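Local coordinates for protein DNA alpha-glucosyltransferase (PDB 1Y8Z) that belongs to the GT-B clan of glycosyltransferases and comes from bacteriophage T4, here in complex with DNA and uridine-5'-diphosphate, at residues S122-L127 against K150-E155. Numbering follows the deposited sequence.
With nucleotides of chain A.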
loop_
_atom_site.group_PDB
_atom_site.type_symbol
_atom_site.label_atom_id
_atom_site.label_comp_id
_atom_site.label_asym_id
_atom_site.label_seq_id
_atom_site.Cartn_x
_atom_site.Cartn_y
_atom_site.Cartn_z
ATOM N N SER C 122 11.938 17.799 8.321
ATOM C CA SER C 122 11.835 17.247 6.972
ATOM C C SER C 122 13.186 17.268 6.267
ATOM O O SER C 122 13.521 16.350 5.517
ATOM C CB SER C 122 10.809 18.028 6.141
ATOM O OG SER C 122 9.488 17.576 6.400
ATOM N N LEU C 123 13.967 18.314 6.511
ATOM C CA LEU C 123 15.278 18.440 5.886
ATOM C C LEU C 123 16.223 17.313 6.285
ATOM O O LEU C 123 17.084 16.908 5.499
ATOM C CB LEU C 123 15.911 19.787 6.242
ATOM C CG LEU C 123 15.254 21.034 5.632
ATOM C CD1 LEU C 123 15.726 22.289 6.376
ATOM C CD2 LEU C 123 15.611 21.131 4.152
ATOM N N ARG C 124 16.060 16.811 7.507
ATOM C CA ARG C 124 16.904 15.732 8.013
ATOM C C ARG C 124 16.544 14.385 7.395
ATOM O O ARG C 124 17.339 13.451 7.444
ATOM C CB ARG C 124 16.781 15.621 9.537
ATOM C CG ARG C 124 17.326 16.806 10.305
ATOM C CD ARG C 124 18.818 16.973 10.089
ATOM N NE ARG C 124 19.373 17.997 10.970
ATOM C CZ ARG C 124 20.623 18.442 10.902
ATOM N NH1 ARG C 124 21.452 17.954 9.989
ATOM N NH2 ARG C 124 21.046 19.372 11.749
ATOM N N ARG C 125 15.344 14.283 6.829
ATOM C CA ARG C 125 14.895 13.036 6.211
ATOM C C ARG C 125 15.412 12.879 4.785
ATOM O O ARG C 125 14.809 12.193 3.963
ATOM C CB ARG C 125 13.370 12.964 6.215
ATOM C CG ARG C 125 12.770 12.794 7.596
ATOM C CD ARG C 125 11.253 12.878 7.542
ATOM N NE ARG C 125 10.646 12.583 8.836
ATOM C CZ ARG C 125 10.664 11.384 9.410
ATOM N NH1 ARG C 125 11.258 10.366 8.800
ATOM N NH2 ARG C 125 10.085 11.207 10.592
ATOM N N ASN C 126 16.533 13.527 4.502
ATOM C CA ASN C 126 17.152 13.465 3.188
ATOM C C ASN C 126 18.492 12.766 3.296
ATOM O O ASN C 126 19.117 12.762 4.357
ATOM C CB ASN C 126 17.416 14.873 2.649
ATOM C CG ASN C 126 16.156 15.615 2.316
ATOM O OD1 ASN C 126 15.927 16.724 2.801
ATOM N ND2 ASN C 126 15.331 15.018 1.475
ATOM N N LEU C 127 18.927 12.179 2.189
ATOM C CA LEU C 127 20.230 11.540 2.118
ATOM C C LEU C 127 20.934 12.195 0.939
ATOM O O LEU C 127 20.327 12.390 -0.112
ATOM C CB LEU C 127 20.108 10.035 1.877
ATOM C CG LEU C 127 19.678 9.174 3.067
ATOM C CD1 LEU C 127 19.663 7.706 2.651
ATOM C CD2 LEU C 127 20.643 9.388 4.231
ATOM N N LYS C 150 19.605 28.814 7.859
ATOM C CA LYS C 150 20.151 29.060 9.196
ATOM C C LYS C 150 20.704 27.874 9.975
ATOM O O LYS C 150 21.479 28.062 10.910
ATOM C CB LYS C 150 19.106 29.784 10.048
ATOM C CG LYS C 150 18.667 31.125 9.467
ATOM C CD LYS C 150 19.853 32.065 9.295
ATOM C CE LYS C 150 19.397 33.461 8.896
ATOM N NZ LYS C 150 20.558 34.376 8.717
ATOM N N VAL C 151 20.321 26.657 9.609
ATOM C CA VAL C 151 20.835 25.495 10.322
ATOM C C VAL C 151 21.758 24.646 9.454
ATOM O O VAL C 151 22.960 24.582 9.698
ATOM C CB VAL C 151 19.698 24.608 10.858
ATOM C CG1 VAL C 151 20.281 23.427 11.621
ATOM C CG2 VAL C 151 18.780 25.423 11.761
ATOM N N LEU C 152 21.197 23.999 8.435
ATOM C CA LEU C 152 21.990 23.146 7.555
ATOM C C LEU C 152 23.147 23.825 6.823
ATOM O O LEU C 152 24.272 23.315 6.828
ATOM C CB LEU C 152 21.082 22.456 6.524
ATOM C CG LEU C 152 20.021 21.474 7.037
ATOM C CD1 LEU C 152 19.349 20.783 5.851
ATOM C CD2 LEU C 152 20.664 20.444 7.945
ATOM N N MET C 153 22.889 24.961 6.182
ATOM C CA MET C 153 23.948 25.643 5.447
ATOM C C MET C 153 25.091 26.112 6.356
ATOM O O MET C 153 26.254 26.106 5.950
ATOM C CB MET C 153 23.382 26.823 4.650
ATOM C CG MET C 153 22.591 26.425 3.396
ATOM S SD MET C 153 23.539 25.491 2.148
ATOM C CE MET C 153 24.545 26.782 1.458
ATOM N N LYS C 154 24.761 26.515 7.580
ATOM C CA LYS C 154 25.781 26.960 8.530
ATOM C C LYS C 154 26.542 25.744 9.032
ATOM O O LYS C 154 27.695 25.843 9.451
ATOM C CB LYS C 154 25.144 27.665 9.728
ATOM C CG LYS C 154 24.549 29.023 9.435
ATOM C CD LYS C 154 24.008 29.636 10.719
ATOM C CE LYS C 154 23.400 31.011 10.481
ATOM N NZ LYS C 154 22.769 31.553 11.717
ATOM N N GLU C 155 25.880 24.597 8.988
ATOM C CA GLU C 155 26.470 23.345 9.440
ATOM C C GLU C 155 27.451 22.814 8.401
ATOM O O GLU C 155 28.461 22.206 8.746
ATOM C CB GLU C 155 25.357 22.325 9.693
ATOM C CG GLU C 155 25.795 21.018 10.328
ATOM C CD GLU C 155 24.618 20.096 10.607
ATOM O OE1 GLU C 155 23.651 20.551 11.260
ATOM O OE2 GLU C 155 24.657 18.921 10.176
ATOM P P DT A 6 6.839 18.580 8.773
ATOM O OP1 DT A 6 7.974 18.928 7.884
ATOM O OP2 DT A 6 5.458 18.950 8.374
ATOM O "O5'" DT A 6 6.856 17.013 9.035
ATOM C "C5'" DT A 6 8.040 16.382 9.514
ATOM C "C4'" DT A 6 7.862 14.883 9.520
ATOM O "O4'" DT A 6 6.993 14.489 10.610
ATOM C "C3'" DT A 6 7.225 14.323 8.245
ATOM O "O3'" DT A 6 7.851 13.082 7.908
ATOM C "C2'" DT A 6 5.783 14.080 8.657
ATOM C "C1'" DT A 6 5.967 13.651 10.100
ATOM N N1 DT A 6 4.786 13.770 10.984
ATOM C C2 DT A 6 4.432 12.659 11.727
ATOM O O2 DT A 6 5.017 11.588 11.654
ATOM N N3 DT A 6 3.358 12.848 12.563
ATOM C C4 DT A 6 2.615 14.002 12.725
ATOM O O4 DT A 6 1.687 14.023 13.529
ATOM C C5 DT A 6 3.024 15.121 11.897
ATOM C C7 DT A 6 2.261 16.404 11.990
ATOM C C6 DT A 6 4.076 14.950 11.079
#
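Val151 makes the first touch from helix 147-156, its CG1 reaching NH2 of Arg124 at an oblique 4.1 Å. Leu152 does more, because its two methyls part between neighbouring residues. Leu152 CD1 settles against CB of Leu123 at 3.6 Å, with both methyls of Leu123 a little further off, and this buried pair is the apolar side of the contact. Leu152 CD2 lies over one face of the Arg124 guanidinium, offset toward its rim and 3.3 Å from Arg124 NH1. A helical turn on, Glu155 meets the edge of that same guanidinium. Its CG is anti to the backbone N (chi1 -173°) and the chain runs out straight, which carries the carboxylate to the guanidinium edge, the two planes 28° apart and nearly coplanar. Arg124 NH2 donates to the syn lone pair of Glu155 OE1 at 2.9 Å, with an N-H...O angle of 167°, in a salt bridge; Arg124 NH1 to Glu155 OE2 is weak, at 3.4 Å. The paired bonds hold the guanidinium's rotation. Ser122 OG donates to OP1 of DT6 of chain A at 2.5 Å, unusually short and doubtful in its exact length. The contact thus joins helix 147-156 to segment 122-127 within one Rossmann-like domain of the GT-B fold, beside its bound DNA backbone.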